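Hypothetical conserved protein TTC0263 (Thermus thermophilus, PDB 2PL2) is of unknown function but belongs to the tetratricopeptide repeat proteins, all-helical scaffolds of stacked antiparallel helices that commonly mediate protein-protein interactions. Local coordinates at residues E40-L45 / K63-R68; G74-L79 / K108-V113; K136-L141 / M164-E169; A172-A177 / R188-S193. One frame throughout, in Å; residues are numbered along the deposited sequence.

Contact 1: E40-L45 / K63-R68; sequences EALYWL and KTLVAR
T64 and L65 are the two residues of 63-68 that reach across to L42 and Y43 of 40-45, and together they illustrate how a few branched side chains can join two helices. T64 comes first along the segment and contributes less than L65. It lies beside the edge of the interface, where its OG1 is 4.3 Å from CD1 of L42, a loose van der Waals approach at the end of the leucine. L65, the next residue, carries most of the contact, and its two methyl groups divide the work. CD1 settles on the backbone of the opposing helix, 3.7 Å from CA of Y43, and also lies 4.1 Å from CB of that tyrosine. CD2 turns to the neighbouring residue and approaches CB of L42 at 4.2 Å. The forked end thus straddles two successive residues. This approach to the main chain is consistent with the tyrosine ring being turned off: CG of Y43 is anti to its backbone N (chi1 159°), and the ring packs on V78 of helix 73-88 and lays its CE2 over the centre of the W44 ring, 3.6 Å above the plane. V66, next in line, faces a different neighbour and packs on Y76 and L79 of helix 73-88. The two segments run nearly antiparallel at 151°, with their axes 10.2 Å apart at closest approach. Successive helices 39-51 and 55-68, joined by a short turn and packed here through leucine methyls, a threonine and the root of a tyrosine, form the antiparallel helical hairpin characteristic of the tetratricopeptide repeat.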
loop_
_atom_site.group_PDB
_atom_site.type_symbol
_atom_site.label_atom_id
_atom_site.label_comp_id
_atom_site.label_asym_id
_atom_site.label_seq_id
_atom_site.Cartn_x
_atom_site.Cartn_y
_atom_site.Cartn_z
ATOM N N GLU A 40 -1.896 11.944 20.271
ATOM C CA GLU A 40 -1.707 10.514 20.093
ATOM C C GLU A 40 -2.735 9.927 19.122
ATOM O O GLU A 40 -2.374 9.141 18.249
ATOM C CB GLU A 40 -1.768 9.784 21.431
ATOM C CG GLU A 40 -1.618 8.273 21.280
ATOM C CD GLU A 40 -1.340 7.560 22.594
ATOM O OE1 GLU A 40 -1.991 7.881 23.618
ATOM O OE2 GLU A 40 -0.470 6.658 22.593
ATOM N N ALA A 41 -4.003 10.310 19.255
ATOM C CA ALA A 41 -5.019 9.811 18.331
ATOM C C ALA A 41 -4.731 10.337 16.919
ATOM O O ALA A 41 -4.786 9.565 15.953
ATOM C CB ALA A 41 -6.414 10.232 18.790
ATOM N N LEU A 42 -4.405 11.631 16.813
ATOM C CA LEU A 42 -4.095 12.283 15.529
ATOM C C LEU A 42 -2.889 11.635 14.878
ATOM O O LEU A 42 -2.792 11.535 13.655
ATOM C CB LEU A 42 -3.770 13.769 15.726
ATOM C CG LEU A 42 -4.844 14.833 15.936
ATOM C CD1 LEU A 42 -4.169 16.179 16.224
ATOM C CD2 LEU A 42 -5.718 14.939 14.694
ATOM N N TYR A 43 -1.940 11.247 15.718
ATOM C CA TYR A 43 -0.729 10.591 15.248
ATOM C C TYR A 43 -1.118 9.259 14.601
ATOM O O TYR A 43 -0.779 9.000 13.446
ATOM C CB TYR A 43 0.229 10.328 16.418
ATOM C CG TYR A 43 1.245 9.234 16.134
ATOM C CD1 TYR A 43 2.310 9.446 15.261
ATOM C CD2 TYR A 43 1.128 7.983 16.739
ATOM C CE1 TYR A 43 3.240 8.439 14.999
ATOM C CE2 TYR A 43 2.040 6.971 16.482
ATOM C CZ TYR A 43 3.098 7.202 15.615
ATOM O OH TYR A 43 4.003 6.188 15.371
ATOM N N TRP A 44 -1.833 8.426 15.355
ATOM C CA TRP A 44 -2.247 7.125 14.849
ATOM C C TRP A 44 -3.169 7.271 13.649
ATOM O O TRP A 44 -3.047 6.526 12.674
ATOM C CB TRP A 44 -2.923 6.316 15.947
ATOM C CG TRP A 44 -1.937 5.694 16.871
ATOM C CD1 TRP A 44 -1.726 6.003 18.184
ATOM C CD2 TRP A 44 -0.983 4.675 16.540
ATOM N NE1 TRP A 44 -0.697 5.239 18.692
ATOM C CE2 TRP A 44 -0.224 4.422 17.704
ATOM C CE3 TRP A 44 -0.698 3.960 15.375
ATOM C CZ2 TRP A 44 0.806 3.477 17.729
ATOM C CZ3 TRP A 44 0.331 3.022 15.402
ATOM C CH2 TRP A 44 1.069 2.791 16.569
ATOM N N LEU A 45 -4.079 8.236 13.724
ATOM C CA LEU A 45 -4.999 8.508 12.632
ATOM C C LEU A 45 -4.187 8.792 11.377
ATOM O O LEU A 45 -4.426 8.207 10.322
ATOM C CB LEU A 45 -5.866 9.728 12.951
ATOM C CG LEU A 45 -6.711 10.224 11.775
ATOM C CD1 LEU A 45 -7.829 9.237 11.493
ATOM C CD2 LEU A 45 -7.281 11.602 12.091
ATOM N N LYS A 63 1.257 18.290 10.370
ATOM C CA LYS A 63 1.463 19.728 10.507
ATOM C C LYS A 63 0.896 20.240 11.819
ATOM O O LYS A 63 1.565 20.951 12.539
ATOM C CB LYS A 63 0.807 20.480 9.349
ATOM C CG LYS A 63 1.650 20.521 8.075
ATOM C CD LYS A 63 0.889 21.137 6.908
ATOM C CE LYS A 63 1.836 21.367 5.732
ATOM N NZ LYS A 63 1.138 21.758 4.479
ATOM N N THR A 64 -0.337 19.867 12.128
ATOM C CA THR A 64 -0.974 20.310 13.367
ATOM C C THR A 64 -0.393 19.605 14.593
ATOM O O THR A 64 -0.632 20.013 15.730
ATOM C CB THR A 64 -2.524 20.123 13.306
ATOM O OG1 THR A 64 -3.059 20.013 14.633
ATOM C CG2 THR A 64 -2.884 18.890 12.530
ATOM N N LEU A 65 0.397 18.563 14.364
ATOM C CA LEU A 65 1.007 17.840 15.470
ATOM C C LEU A 65 2.308 18.506 15.874
ATOM O O LEU A 65 2.626 18.597 17.054
ATOM C CB LEU A 65 1.268 16.396 15.077
ATOM C CG LEU A 65 0.128 15.437 15.361
ATOM C CD1 LEU A 65 0.404 14.093 14.683
ATOM C CD2 LEU A 65 -0.011 15.288 16.879
ATOM N N VAL A 66 3.059 18.973 14.888
ATOM C CA VAL A 66 4.326 19.643 15.153
ATOM C C VAL A 66 4.077 21.073 15.613
ATOM O O VAL A 66 4.880 21.657 16.345
ATOM C CB VAL A 66 5.212 19.666 13.880
ATOM C CG1 VAL A 66 6.427 20.553 14.094
ATOM C CG2 VAL A 66 5.650 18.239 13.534
ATOM N N ALA A 67 2.942 21.627 15.195
ATOM C CA ALA A 67 2.601 22.998 15.527
ATOM C C ALA A 67 2.096 23.185 16.941
ATOM O O ALA A 67 2.411 24.192 17.581
ATOM C CB ALA A 67 1.586 23.538 14.527
ATOM N N ARG A 68 1.322 22.223 17.435
ATOM C CA ARG A 68 0.773 22.311 18.785
ATOM C C ARG A 68 1.481 21.414 19.804
ATOM O O ARG A 68 1.249 21.527 21.007
ATOM C CB ARG A 68 -0.720 21.971 18.759
ATOM C CG ARG A 68 -1.568 22.899 17.889
ATOM C CD ARG A 68 -1.670 24.344 18.454
ATOM N NE ARG A 68 -2.303 24.417 19.777
ATOM C CZ ARG A 68 -3.485 23.881 20.087
ATOM N NH1 ARG A 68 -4.185 23.225 19.170
ATOM N NH2 ARG A 68 -3.963 23.987 21.322
#

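Contact 2: G74-L79 / K108-V113; sequences GGYMVL and KDAERV
Y76 lies flat against A110 in an apolar packing contact between helices 73-88 and 93-113, which follow each other in the chain and run antiparallel. The axes of 74-79 and 108-113 come within 9.4 Å, and their directions differ by 158°. The closest point is CB to CB, 3.4 Å between Y76 and A110, where the small alanine lets the aromatic residue approach the opposing backbone. With CG anti to its carbonyl carbon (chi1 -52°), the ring presents one face to A110: CA of A110 sits 3.9 Å above the ring plane, offset toward the rim, and the alanine N is over the same face. Large-on-small packing of this kind between consecutive antiparallel helices is consistent with tetratricopeptide repeats, where small residues at the helix interface let the paired helices pack closely. Farther out, two side chains meet the ring obliquely. CB of D109 is 3.9 Å from CE1 of Y76, while the D109 carboxylate is turned 75° from the ring plane. CG2 of V113 lies 4.0 Å from the phenol OH of Y76, and the two side chains cross at about a right angle. That hydroxyl hydrogen-bonds to the carbonyl oxygen of P70, so the polar tip of an otherwise buried side chain is satisfied. V106 also touches Y76, and L120 of helix 118-130 packs on A110. Within 108-113, K108 NZ and E111 OE1 form a salt bridge of 2.6 Å, and E111 OE2 is engaged in turn by R124 of helix 118-130.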
loop_
_atom_site.group_PDB
_atom_site.type_symbol
_atom_site.label_atom_id
_atom_site.label_comp_id
_atom_site.label_asym_id
_atom_site.label_seq_id
_atom_site.Cartn_x
_atom_site.Cartn_y
_atom_site.Cartn_z
ATOM N N GLY A 74 5.891 11.998 17.201
ATOM C CA GLY A 74 4.869 11.590 16.247
ATOM C C GLY A 74 4.685 12.528 15.074
ATOM O O GLY A 74 4.692 12.096 13.924
ATOM N N GLY A 75 4.532 13.817 15.368
ATOM C CA GLY A 75 4.345 14.813 14.328
ATOM C C GLY A 75 5.391 14.782 13.230
ATOM O O GLY A 75 5.060 14.793 12.037
ATOM N N TYR A 76 6.657 14.753 13.627
ATOM C CA TYR A 76 7.746 14.726 12.664
ATOM C C TYR A 76 7.731 13.407 11.882
ATOM O O TYR A 76 7.920 13.401 10.670
ATOM C CB TYR A 76 9.088 14.885 13.385
ATOM C CG TYR A 76 9.166 16.088 14.311
ATOM C CD1 TYR A 76 9.569 17.338 13.842
ATOM C CD2 TYR A 76 8.809 15.975 15.650
ATOM C CE1 TYR A 76 9.623 18.441 14.693
ATOM C CE2 TYR A 76 8.854 17.065 16.502
ATOM C CZ TYR A 76 9.256 18.302 16.025
ATOM O OH TYR A 76 9.282 19.387 16.894
ATOM N N MET A 77 7.503 12.290 12.569
ATOM C CA MET A 77 7.480 10.991 11.892
ATOM C C MET A 77 6.360 10.985 10.851
ATOM O O MET A 77 6.596 10.722 9.672
ATOM C CB MET A 77 7.285 9.851 12.901
ATOM C CG MET A 77 8.487 9.589 13.833
ATOM S SD MET A 77 9.997 8.933 13.017
ATOM C CE MET A 77 9.381 7.323 12.464
ATOM N N VAL A 78 5.147 11.299 11.284
ATOM C CA VAL A 78 4.005 11.337 10.377
ATOM C C VAL A 78 4.322 12.256 9.201
ATOM O O VAL A 78 4.304 11.841 8.047
ATOM C CB VAL A 78 2.754 11.853 11.115
ATOM C CG1 VAL A 78 1.653 12.167 10.128
ATOM C CG2 VAL A 78 2.290 10.809 12.118
ATOM N N LEU A 79 4.638 13.502 9.518
ATOM C CA LEU A 79 4.983 14.517 8.531
ATOM C C LEU A 79 6.111 14.038 7.616
ATOM O O LEU A 79 6.091 14.268 6.414
ATOM C CB LEU A 79 5.395 15.794 9.278
ATOM C CG LEU A 79 5.633 17.123 8.567
ATOM C CD1 LEU A 79 4.422 17.499 7.738
ATOM C CD2 LEU A 79 5.902 18.188 9.621
ATOM N N LYS A 108 15.483 15.947 10.873
ATOM C CA LYS A 108 16.566 16.618 11.585
ATOM C C LYS A 108 16.028 17.356 12.818
ATOM O O LYS A 108 16.599 17.245 13.905
ATOM C CB LYS A 108 17.269 17.603 10.657
ATOM C CG LYS A 108 18.569 18.130 11.212
ATOM C CD LYS A 108 19.574 17.007 11.413
ATOM C CE LYS A 108 20.854 17.528 12.057
ATOM N NZ LYS A 108 21.849 16.424 12.250
ATOM N N ASP A 109 14.928 18.100 12.656
ATOM C CA ASP A 109 14.327 18.828 13.780
ATOM C C ASP A 109 13.910 17.832 14.853
ATOM O O ASP A 109 14.047 18.097 16.045
ATOM C CB ASP A 109 13.069 19.621 13.377
ATOM C CG ASP A 109 13.313 20.617 12.264
ATOM O OD1 ASP A 109 14.453 21.124 12.130
ATOM O OD2 ASP A 109 12.337 20.906 11.528
ATOM N N ALA A 110 13.369 16.695 14.430
ATOM C CA ALA A 110 12.951 15.686 15.389
ATOM C C ALA A 110 14.173 15.176 16.159
ATOM O O ALA A 110 14.092 14.865 17.349
ATOM C CB ALA A 110 12.266 14.535 14.668
ATOM N N GLU A 111 15.304 15.092 15.467
ATOM C CA GLU A 111 16.536 14.614 16.072
ATOM C C GLU A 111 16.928 15.499 17.254
ATOM O O GLU A 111 17.585 15.040 18.200
ATOM C CB GLU A 111 17.654 14.587 15.026
ATOM C CG GLU A 111 19.032 14.248 15.588
ATOM C CD GLU A 111 20.109 14.150 14.512
ATOM O OE1 GLU A 111 20.180 15.056 13.650
ATOM O OE2 GLU A 111 20.888 13.172 14.537
ATOM N N ARG A 112 16.511 16.763 17.201
ATOM C CA ARG A 112 16.796 17.714 18.269
ATOM C C ARG A 112 15.961 17.418 19.510
ATOM O O ARG A 112 16.338 17.771 20.621
ATOM C CB ARG A 112 16.517 19.142 17.790
ATOM C CG ARG A 112 17.344 19.558 16.579
ATOM C CD ARG A 112 18.837 19.584 16.906
ATOM N NE ARG A 112 19.656 19.934 15.745
ATOM C CZ ARG A 112 20.977 20.071 15.777
ATOM N NH1 ARG A 112 21.637 19.888 16.917
ATOM N NH2 ARG A 112 21.635 20.387 14.667
ATOM N N VAL A 113 14.822 16.766 19.310
ATOM C CA VAL A 113 13.916 16.410 20.397
ATOM C C VAL A 113 14.295 15.063 21.023
ATOM O O VAL A 113 13.883 14.750 22.141
ATOM C CB VAL A 113 12.465 16.328 19.880
ATOM C CG1 VAL A 113 11.518 15.975 21.015
ATOM C CG2 VAL A 113 12.078 17.642 19.223
#

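Contact 3: K136-L141 / M164-E169; sequences KAEASL and MGRLDE
E138 and R166 form the salt bridge that joins helix 134-147 to the turn ahead of helix 167-180. Its hydrogen bond, from NH1 of R166 to OE1 of E138, is weak: 3.2 Å long and bent to 132° at the hydrogen. The carboxylate and guanidinium planes stand 83° apart, so the two groups cross instead of meeting as a flat, two-pronged pair. NH1 also pairs with OE2 of E169 at 3.5 Å, which makes R166 the centre of a network and sets one positive group between two carboxylates. E138 has a stronger partner in K142, and the hydroxyl of Y161 offers OE1 a further, weak hydrogen bond. Beside these ionic contacts is a van der Waals one. SD of M164 lies 4.3 Å above the guanidinium plane of R166, offset toward its rim, and 4.2 Å from OE2 of E138. A chi1 of 175° swings CG of E138 to the far side from its N, and the extended glutamate spans the gap between the backbones. The turn itself passes through G165, whose positive phi breaks helix 151-164, and R166, the N-cap of the next helix. The bridge thus runs from one helix to the start of the next but one, as in the stacked helices of a tetratricopeptide repeat array.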
loop_
_atom_site.group_PDB
_atom_site.type_symbol
_atom_site.label_atom_id
_atom_site.label_comp_id
_atom_site.label_asym_id
_atom_site.label_seq_id
_atom_site.Cartn_x
_atom_site.Cartn_y
_atom_site.Cartn_z
ATOM N N LYS A 136 25.217 8.262 2.973
ATOM C CA LYS A 136 24.579 8.759 4.193
ATOM C C LYS A 136 23.514 7.805 4.721
ATOM O O LYS A 136 23.283 7.730 5.934
ATOM C CB LYS A 136 23.943 10.139 3.952
ATOM C CG LYS A 136 24.909 11.280 3.653
ATOM C CD LYS A 136 24.209 12.623 3.900
ATOM C CE LYS A 136 25.050 13.826 3.493
ATOM N NZ LYS A 136 25.165 13.945 2.013
ATOM N N ALA A 137 22.866 7.096 3.798
ATOM C CA ALA A 137 21.818 6.139 4.143
ATOM C C ALA A 137 22.332 5.011 5.038
ATOM O O ALA A 137 21.699 4.662 6.036
ATOM C CB ALA A 137 21.208 5.567 2.878
ATOM N N GLU A 138 23.494 4.466 4.692
ATOM C CA GLU A 138 24.093 3.366 5.445
ATOM C C GLU A 138 24.438 3.772 6.878
ATOM O O GLU A 138 24.114 3.071 7.843
ATOM C CB GLU A 138 25.343 2.860 4.710
ATOM C CG GLU A 138 26.135 1.782 5.458
ATOM C CD GLU A 138 27.277 1.198 4.632
ATOM O OE1 GLU A 138 27.916 0.239 5.113
ATOM O OE2 GLU A 138 27.536 1.688 3.511
ATOM N N ALA A 139 25.090 4.917 7.005
ATOM C CA ALA A 139 25.471 5.454 8.304
ATOM C C ALA A 139 24.239 5.657 9.199
ATOM O O ALA A 139 24.263 5.325 10.389
ATOM C CB ALA A 139 26.206 6.776 8.113
ATOM N N SER A 140 23.160 6.200 8.630
ATOM C CA SER A 140 21.934 6.434 9.387
ATOM C C SER A 140 21.311 5.109 9.783
ATOM O O SER A 140 20.871 4.936 10.922
ATOM C CB SER A 140 20.934 7.227 8.549
ATOM O OG SER A 140 21.570 8.300 7.892
ATOM N N LEU A 141 21.263 4.175 8.836
ATOM C CA LEU A 141 20.697 2.863 9.120
ATOM C C LEU A 141 21.539 2.127 10.154
ATOM O O LEU A 141 21.005 1.538 11.096
ATOM C CB LEU A 141 20.569 2.045 7.836
ATOM C CG LEU A 141 19.501 2.597 6.886
ATOM C CD1 LEU A 141 19.278 1.628 5.727
ATOM C CD2 LEU A 141 18.198 2.812 7.643
ATOM N N MET A 164 22.731 -0.484 -3.603
ATOM C CA MET A 164 24.151 -0.193 -3.774
ATOM C C MET A 164 24.862 -1.268 -4.593
ATOM O O MET A 164 25.947 -1.033 -5.131
ATOM C CB MET A 164 24.845 -0.060 -2.409
ATOM C CG MET A 164 24.431 1.150 -1.599
ATOM S SD MET A 164 25.338 1.307 -0.059
ATOM C CE MET A 164 24.371 0.363 0.970
ATOM N N GLY A 165 24.257 -2.448 -4.683
ATOM C CA GLY A 165 24.873 -3.517 -5.445
ATOM C C GLY A 165 25.641 -4.490 -4.571
ATOM O O GLY A 165 26.345 -5.365 -5.086
ATOM N N ARG A 166 25.522 -4.329 -3.252
ATOM C CA ARG A 166 26.191 -5.218 -2.305
ATOM C C ARG A 166 25.281 -6.413 -2.016
ATOM O O ARG A 166 24.776 -6.572 -0.907
ATOM C CB ARG A 166 26.488 -4.485 -1.001
ATOM C CG ARG A 166 27.413 -3.282 -1.127
ATOM C CD ARG A 166 27.682 -2.712 0.259
ATOM N NE ARG A 166 28.554 -1.546 0.247
ATOM C CZ ARG A 166 29.012 -0.957 1.347
ATOM N NH1 ARG A 166 28.676 -1.432 2.538
ATOM N NH2 ARG A 166 29.805 0.104 1.259
ATOM N N LEU A 167 25.077 -7.242 -3.032
ATOM C CA LEU A 167 24.223 -8.417 -2.932
ATOM C C LEU A 167 24.590 -9.380 -1.795
ATOM O O LEU A 167 23.737 -9.755 -0.978
ATOM C CB LEU A 167 24.230 -9.157 -4.273
ATOM C CG LEU A 167 22.882 -9.357 -4.961
ATOM C CD1 LEU A 167 23.106 -9.728 -6.411
ATOM C CD2 LEU A 167 22.089 -10.433 -4.226
ATOM N N ASP A 168 25.853 -9.784 -1.731
ATOM C CA ASP A 168 26.261 -10.702 -0.682
ATOM C C ASP A 168 25.935 -10.160 0.696
ATOM O O ASP A 168 25.491 -10.901 1.568
ATOM C CB ASP A 168 27.756 -11.008 -0.792
ATOM C CG ASP A 168 28.080 -11.842 -2.011
ATOM O OD1 ASP A 168 27.309 -12.786 -2.295
ATOM O OD2 ASP A 168 29.099 -11.565 -2.681
ATOM N N GLU A 169 26.152 -8.861 0.874
ATOM C CA GLU A 169 25.892 -8.187 2.145
ATOM C C GLU A 169 24.394 -8.057 2.422
ATOM O O GLU A 169 23.953 -8.118 3.570
ATOM C CB GLU A 169 26.563 -6.809 2.142
ATOM C CG GLU A 169 28.096 -6.873 2.274
ATOM C CD GLU A 169 28.794 -5.550 1.973
ATOM O OE1 GLU A 169 28.882 -5.187 0.781
ATOM O OE2 GLU A 169 29.255 -4.877 2.925
#

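Contact 4: A172-A177 / R188-S193; sequences AQYAKA and RVRYAS
Y174 can be traced across the gap to R190 and Y191 atom by atom. Its CB meets the other tyrosine ring obliquely, 3.5 Å from CD1 of Y191. At CG and CD2 the ring passes over the opposing backbone: CD2 is 4.1 Å from CA of Y191, whose N lies over the ring centre, 4.3 Å above the plane. CE2 approaches the carbonyl oxygen of R190. Across the ring from CE2, CE1 reaches CB of R190 at 3.6 Å, and CZ and OH meet the same methylene, each at 3.7 Å. Y191 returns the approach. Its CG lies beside its carbonyl carbon (chi1 -174°), which takes the ring alongside 172-177, where its OH comes 4.1 Å from CB of A175. The tyrosines thus interlock between antiparallel helices 167-180 and 185-195 without stacking ring on ring. A158 and E159 of helix 151-164 touch Y174, and R20 of the second subunit packs on it as well. Cohesion across the two segments therefore rests on aromatic and aliphatic carbon, while the charged end of R190 leads off to a long, weak ion pair with D186 and lies close to R20 of the second subunit, a like charge.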
loop_
_atom_site.group_PDB
_atom_site.type_symbol
_atom_site.label_atom_id
_atom_site.label_comp_id
_atom_site.label_asym_id
_atom_site.label_seq_id
_atom_site.Cartn_x
_atom_site.Cartn_y
_atom_site.Cartn_z
ATOM N N ALA A 172 23.261 -11.359 3.588
ATOM C CA ALA A 172 23.724 -11.559 4.961
ATOM C C ALA A 172 22.815 -10.889 5.976
ATOM O O ALA A 172 22.587 -11.425 7.065
ATOM C CB ALA A 172 25.157 -11.041 5.122
ATOM N N GLN A 173 22.295 -9.717 5.628
ATOM C CA GLN A 173 21.401 -8.994 6.534
ATOM C C GLN A 173 20.030 -9.670 6.643
ATOM O O GLN A 173 19.387 -9.624 7.708
ATOM C CB GLN A 173 21.245 -7.536 6.085
ATOM C CG GLN A 173 22.499 -6.677 6.333
ATOM C CD GLN A 173 22.739 -6.442 7.804
ATOM O OE1 GLN A 173 21.868 -6.690 8.633
ATOM N NE2 GLN A 173 23.918 -5.950 8.139
ATOM N N TYR A 174 19.580 -10.304 5.557
ATOM C CA TYR A 174 18.291 -11.002 5.602
ATOM C C TYR A 174 18.446 -12.247 6.473
ATOM O O TYR A 174 17.585 -12.551 7.314
ATOM C CB TYR A 174 17.824 -11.404 4.188
ATOM C CG TYR A 174 17.228 -10.270 3.366
ATOM C CD1 TYR A 174 16.159 -9.527 3.847
ATOM C CD2 TYR A 174 17.689 -9.990 2.087
ATOM C CE1 TYR A 174 15.567 -8.541 3.085
ATOM C CE2 TYR A 174 17.105 -9.005 1.307
ATOM C CZ TYR A 174 16.035 -8.281 1.813
ATOM O OH TYR A 174 15.431 -7.290 1.062
ATOM N N ALA A 175 19.553 -12.967 6.270
ATOM C CA ALA A 175 19.842 -14.190 7.037
ATOM C C ALA A 175 19.824 -13.871 8.535
ATOM O O ALA A 175 19.315 -14.653 9.346
ATOM C CB ALA A 175 21.197 -14.757 6.630
ATOM N N LYS A 176 20.371 -12.715 8.904
ATOM C CA LYS A 176 20.377 -12.306 10.305
ATOM C C LYS A 176 18.958 -11.950 10.747
ATOM O O LYS A 176 18.473 -12.423 11.777
ATOM C CB LYS A 176 21.285 -11.092 10.510
ATOM C CG LYS A 176 21.414 -10.699 11.975
ATOM C CD LYS A 176 21.996 -11.854 12.793
ATOM C CE LYS A 176 21.750 -11.685 14.283
ATOM N NZ LYS A 176 22.466 -10.507 14.855
ATOM N N ALA A 177 18.299 -11.100 9.962
ATOM C CA ALA A 177 16.930 -10.688 10.255
ATOM C C ALA A 177 16.064 -11.921 10.451
ATOM O O ALA A 177 15.242 -11.969 11.363
ATOM C CB ALA A 177 16.380 -9.817 9.116
ATOM N N ARG A 188 11.006 -13.970 4.523
ATOM C CA ARG A 188 11.399 -15.082 3.645
ATOM C C ARG A 188 11.280 -14.738 2.174
ATOM O O ARG A 188 12.170 -15.043 1.388
ATOM C CB ARG A 188 10.571 -16.323 3.947
ATOM C CG ARG A 188 10.816 -16.877 5.325
ATOM C CD ARG A 188 9.977 -18.115 5.568
ATOM N NE ARG A 188 10.311 -18.750 6.839
ATOM C CZ ARG A 188 9.614 -19.740 7.375
ATOM N NH1 ARG A 188 8.551 -20.206 6.743
ATOM N NH2 ARG A 188 9.966 -20.247 8.546
ATOM N N VAL A 189 10.186 -14.084 1.802
ATOM C CA VAL A 189 9.982 -13.682 0.417
ATOM C C VAL A 189 11.058 -12.712 -0.077
ATOM O O VAL A 189 11.515 -12.823 -1.207
ATOM C CB VAL A 189 8.588 -13.010 0.218
ATOM C CG1 VAL A 189 8.419 -12.566 -1.263
ATOM C CG2 VAL A 189 7.476 -13.982 0.598
ATOM N N ARG A 190 11.464 -11.752 0.751
ATOM C CA ARG A 190 12.480 -10.797 0.316
ATOM C C ARG A 190 13.798 -11.516 0.152
ATOM O O ARG A 190 14.536 -11.265 -0.796
ATOM C CB ARG A 190 12.634 -9.663 1.334
ATOM C CG ARG A 190 11.481 -8.666 1.343
ATOM C CD ARG A 190 11.373 -8.014 2.703
ATOM N NE ARG A 190 10.234 -7.110 2.805
ATOM C CZ ARG A 190 10.236 -5.847 2.384
ATOM N NH1 ARG A 190 11.329 -5.327 1.828
ATOM N NH2 ARG A 190 9.140 -5.101 2.522
ATOM N N TYR A 191 14.092 -12.417 1.085
ATOM C CA TYR A 191 15.331 -13.191 1.047
ATOM C C TYR A 191 15.335 -14.019 -0.231
ATOM O O TYR A 191 16.299 -13.991 -1.003
ATOM C CB TYR A 191 15.391 -14.097 2.272
ATOM C CG TYR A 191 16.682 -14.839 2.437
ATOM C CD1 TYR A 191 17.898 -14.256 2.084
ATOM C CD2 TYR A 191 16.698 -16.101 3.031
ATOM C CE1 TYR A 191 19.096 -14.912 2.328
ATOM C CE2 TYR A 191 17.882 -16.758 3.277
ATOM C CZ TYR A 191 19.078 -16.160 2.929
ATOM O OH TYR A 191 20.255 -16.804 3.206
ATOM N N ALA A 192 14.232 -14.731 -0.459
ATOM C CA ALA A 192 14.078 -15.564 -1.658
ATOM C C ALA A 192 14.245 -14.718 -2.909
ATOM O O ALA A 192 15.103 -14.982 -3.755
ATOM C CB ALA A 192 12.700 -16.241 -1.669
ATOM N N SER A 193 13.430 -13.681 -3.022
ATOM C CA SER A 193 13.505 -12.813 -4.182
ATOM C C SER A 193 14.913 -12.253 -4.369
ATOM O O SER A 193 15.369 -12.060 -5.499
ATOM C CB SER A 193 12.497 -11.676 -4.050
ATOM O OG SER A 193 12.438 -10.952 -5.257
#

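The four contacts come in series along the chain and fall into two neighbourhoods. Contacts 1 and 2 have centres 11 Å apart and touch, since helices 55-68 and 73-88 are consecutive: Y43 packs on G74, and L65 on G75. Contacts 3 and 4 have centres 15 Å apart and share helix 167-180, one at its start and the other along its length. Between the groups the distances grow, with 24 Å from centre to centre for contacts 2 and 3 and 35 Å for contacts 1 and 4. Contacts 1, 2 and 4 join consecutive helices, and contact 3 links a helix to the next but one, as expected of a stacked helical array; contact 4 lies where the second subunit also packs.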